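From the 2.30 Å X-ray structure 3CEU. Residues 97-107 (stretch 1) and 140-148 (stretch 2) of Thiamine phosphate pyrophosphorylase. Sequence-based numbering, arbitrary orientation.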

# COMPACT_ATOMS: atom_id res chain seq x y z
N SER A 97 9.11 -13.78 -3.73
CA SER A 97 9.21 -15.23 -3.64
C SER A 97 8.99 -15.58 -2.19
O SER A 97 9.21 -14.75 -1.30
CB SER A 97 10.60 -15.73 -4.08
OG SER A 97 11.60 -15.40 -3.13
N VAL A 98 8.55 -16.80 -1.93
CA VAL A 98 8.31 -17.25 -0.57
C VAL A 98 9.62 -17.22 0.21
O VAL A 98 9.64 -16.89 1.40
CB VAL A 98 7.71 -18.66 -0.56
CG1 VAL A 98 7.56 -19.16 0.87
CG2 VAL A 98 6.35 -18.64 -1.25
N GLU A 99 10.71 -17.56 -0.46
CA GLU A 99 12.02 -17.56 0.18
C GLU A 99 12.43 -16.13 0.58
O GLU A 99 12.90 -15.92 1.70
CB GLU A 99 13.08 -18.16 -0.76
CG GLU A 99 14.41 -18.49 -0.07
CD GLU A 99 15.50 -18.89 -1.06
OE1 GLU A 99 16.60 -19.28 -0.59
OE2 GLU A 99 15.28 -18.81 -2.29
N GLU A 100 12.24 -15.17 -0.31
CA GLU A 100 12.61 -13.78 -0.01
C GLU A 100 11.93 -13.30 1.27
O GLU A 100 12.60 -12.80 2.19
CB GLU A 100 12.26 -12.84 -1.17
CG GLU A 100 13.45 -12.55 -2.07
CD GLU A 100 13.18 -11.46 -3.11
OE1 GLU A 100 12.59 -10.41 -2.76
OE2 GLU A 100 13.59 -11.65 -4.27
N VAL A 101 10.61 -13.45 1.32
CA VAL A 101 9.83 -13.03 2.48
C VAL A 101 10.38 -13.73 3.70
O VAL A 101 10.48 -13.13 4.78
CB VAL A 101 8.36 -13.45 2.36
CG1 VAL A 101 7.60 -12.99 3.59
CG2 VAL A 101 7.74 -12.87 1.10
N LYS A 102 10.71 -15.01 3.53
CA LYS A 102 11.23 -15.82 4.61
C LYS A 102 12.52 -15.25 5.19
O LYS A 102 12.63 -15.07 6.39
CB LYS A 102 11.47 -17.25 4.12
CG LYS A 102 12.06 -18.20 5.17
CD LYS A 102 12.24 -19.60 4.59
CE LYS A 102 12.96 -20.55 5.56
NZ LYS A 102 13.19 -21.91 4.97
N ASN A 103 13.49 -14.97 4.33
CA ASN A 103 14.75 -14.44 4.84
C ASN A 103 14.85 -12.93 4.77
O ASN A 103 15.90 -12.39 4.44
CB ASN A 103 15.92 -15.05 4.06
CG ASN A 103 15.69 -16.50 3.73
OD1 ASN A 103 15.33 -17.30 4.59
ND2 ASN A 103 15.92 -16.86 2.47
N ARG A 104 13.77 -12.22 5.10
CA ARG A 104 13.84 -10.76 5.03
C ARG A 104 12.78 -10.04 5.85
O ARG A 104 13.03 -8.97 6.39
CB ARG A 104 13.77 -10.31 3.57
CG ARG A 104 14.99 -9.52 3.12
CD ARG A 104 15.69 -10.14 1.91
NE ARG A 104 15.06 -9.76 0.65
CZ ARG A 104 15.53 -10.08 -0.56
NH1 ARG A 104 16.64 -10.79 -0.68
NH2 ARG A 104 14.89 -9.67 -1.65
N LYS A 105 11.60 -10.63 5.95
CA LYS A 105 10.50 -10.03 6.69
C LYS A 105 10.86 -9.55 8.09
O LYS A 105 10.39 -8.50 8.51
CB LYS A 105 9.31 -10.99 6.76
CG LYS A 105 9.62 -12.33 7.43
CD LYS A 105 8.48 -13.33 7.23
CE LYS A 105 7.30 -13.03 8.12
NZ LYS A 105 7.65 -13.15 9.56
N HIS A 106 11.71 -10.29 8.80
CA HIS A 106 12.06 -9.88 10.16
C HIS A 106 13.00 -8.69 10.23
O HIS A 106 13.32 -8.20 11.31
CB HIS A 106 12.65 -11.06 10.93
CG HIS A 106 11.64 -12.12 11.25
ND1 HIS A 106 11.98 -13.37 11.71
CD2 HIS A 106 10.29 -12.12 11.16
CE1 HIS A 106 10.89 -14.09 11.89
NE2 HIS A 106 9.85 -13.36 11.56
N PHE A 107 13.44 -8.22 9.07
CA PHE A 107 14.33 -7.09 8.99
C PHE A 107 13.59 -5.83 8.58
O PHE A 107 14.19 -4.79 8.31
CB PHE A 107 15.45 -7.40 8.01
CG PHE A 107 16.29 -8.56 8.43
CD1 PHE A 107 17.11 -8.46 9.55
CD2 PHE A 107 16.24 -9.77 7.74
CE1 PHE A 107 17.86 -9.55 9.98
CE2 PHE A 107 16.98 -10.87 8.17
CZ PHE A 107 17.79 -10.76 9.29
N ALA A 140 3.54 -22.54 7.64
CA ALA A 140 4.93 -22.40 8.07
C ALA A 140 5.14 -21.07 8.79
O ALA A 140 6.24 -20.76 9.22
CB ALA A 140 5.87 -22.51 6.88
N LYS A 141 4.06 -20.30 8.90
CA LYS A 141 4.12 -19.00 9.57
C LYS A 141 4.96 -17.98 8.79
O LYS A 141 5.20 -16.87 9.28
CB LYS A 141 4.68 -19.16 10.98
CG LYS A 141 3.91 -20.15 11.87
CD LYS A 141 2.47 -19.70 12.11
CE LYS A 141 1.71 -20.72 12.95
NZ LYS A 141 0.25 -20.43 12.96
N ILE A 142 5.41 -18.34 7.59
CA ILE A 142 6.20 -17.44 6.76
C ILE A 142 5.37 -16.20 6.47
O ILE A 142 5.85 -15.08 6.57
CB ILE A 142 6.62 -18.11 5.43
CG1 ILE A 142 7.60 -19.25 5.74
CG2 ILE A 142 7.23 -17.08 4.48
CD1 ILE A 142 8.11 -20.00 4.54
N ILE A 143 4.12 -16.43 6.11
CA ILE A 143 3.21 -15.34 5.83
C ILE A 143 2.40 -15.05 7.08
O ILE A 143 1.71 -15.93 7.61
CB ILE A 143 2.26 -15.70 4.71
CG1 ILE A 143 1.04 -14.77 4.74
CG2 ILE A 143 1.84 -17.14 4.84
CD1 ILE A 143 0.06 -15.05 3.65
N ASP A 144 2.47 -13.82 7.56
CA ASP A 144 1.73 -13.45 8.75
C ASP A 144 1.34 -11.98 8.74
O ASP A 144 1.40 -11.32 7.71
CB ASP A 144 2.56 -13.79 10.00
CG ASP A 144 3.89 -13.05 10.03
OD1 ASP A 144 4.63 -13.22 11.02
OD2 ASP A 144 4.19 -12.30 9.07
N SER A 145 0.94 -11.47 9.89
CA SER A 145 0.53 -10.08 9.99
C SER A 145 1.55 -9.07 9.46
O SER A 145 1.23 -7.89 9.29
CB SER A 145 0.21 -9.75 11.45
OG SER A 145 1.25 -10.23 12.29
N LYS A 146 2.77 -9.53 9.18
CA LYS A 146 3.81 -8.63 8.70
C LYS A 146 4.00 -8.65 7.18
O LYS A 146 4.82 -7.91 6.64
CB LYS A 146 5.14 -8.95 9.41
CG LYS A 146 6.28 -8.01 9.05
CD LYS A 146 7.63 -8.48 9.58
CE LYS A 146 7.88 -8.06 11.01
NZ LYS A 146 9.34 -8.14 11.29
N VAL A 147 3.25 -9.49 6.48
CA VAL A 147 3.39 -9.53 5.03
C VAL A 147 2.14 -9.02 4.33
O VAL A 147 1.02 -9.44 4.64
CB VAL A 147 3.69 -10.96 4.55
CG1 VAL A 147 2.61 -11.89 5.01
CG2 VAL A 147 3.82 -10.98 3.04
N MSE A 148 2.32 -8.10 3.40
CA MSE A 148 1.19 -7.53 2.69
C MSE A 148 1.13 -8.08 1.27
O MSE A 148 2.11 -8.05 0.53
CB MSE A 148 1.31 -6.00 2.68
CG MSE A 148 1.66 -5.39 4.05
SE MSE A 148 0.52 -5.94 5.55
CE MSE A 148 1.29 -4.81 6.93

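Contacts between two stretches of chain can combine branched aliphatic side chains with long charged ones. Thiamine phosphate pyrophosphorylase offers a compact example, in which residues 97-107 and 140-148 bury 433 Å² between them.

Ser-97 caps the helix; its p rotamer lets OG accept a hydrogen bond from Glu-100 N at 2.9 Å. From there Val-98, Val-101 and Lys-102 all reach Ile-142, whose 108 Å² of covered surface is the largest share of any residue here. The CA-to-CB bond of Ile-142 runs sideways to the helix, but its m,t conformation extends the chain so that CD1 lies 3.8 Å from Val-98 CG1 and 4.1 Å from Lys-102 CD. Its other branch is used as well: Ile-142 CG2 is 4.2 Å from Val-101 CG1. A beta-branched residue with a further methyl thus serves three helical residues at once. Val-101, buried and pointing toward the loop, is t, and the same CG1 also lies 4.3 Å from Val-147 CG2, where the second stretch enters its strand. Lys-102 is all-trans; its methylenes pass Ile-142 while its ammonium leads away, a common compromise for lysine at the margin of an apolar patch.

Farther along the chain, Lys-105, and from the second stretch Lys-146, each point toward the other stretch and show how differently the same side chain can be folded. Lys-105 is buried, and its p, t, m, m conformation bends the chain instead of extending it. CE comes within 3.0 Å of Ile-142 O and 3.3 Å of Asp-144 OD2, while NZ forms a salt bridge with Asp-144 OD1 at 3.4 Å, its hydrogen bond weak. Charge compensation suits a lysine with so little exposure. Asp-144, in the p rotamer, brings its carboxylate nearer to this lysine although its CA-to-CB bond is sideways, and its OD2 also accepts from Lys-146 N at 3.1 Å as modelled, though the position of Lys-146 N is less certain, within the type I turn from Asp-144 to Val-147.

That turn presents Lys-146 to the first stretch. Its chain is t, t, m, t, more extended than that of Lys-105, with a single bend at chi3. CD lies 4.1 Å from Lys-105 CB, and NZ donates to Lys-105 O at 3.0 Å, satisfying the Lys-105 carbonyl. The same NZ sits 3.4 Å from His-106 CA. Lysine suits both positions because aliphatic length supplies packing and the terminal ammonium supplies a polar anchor.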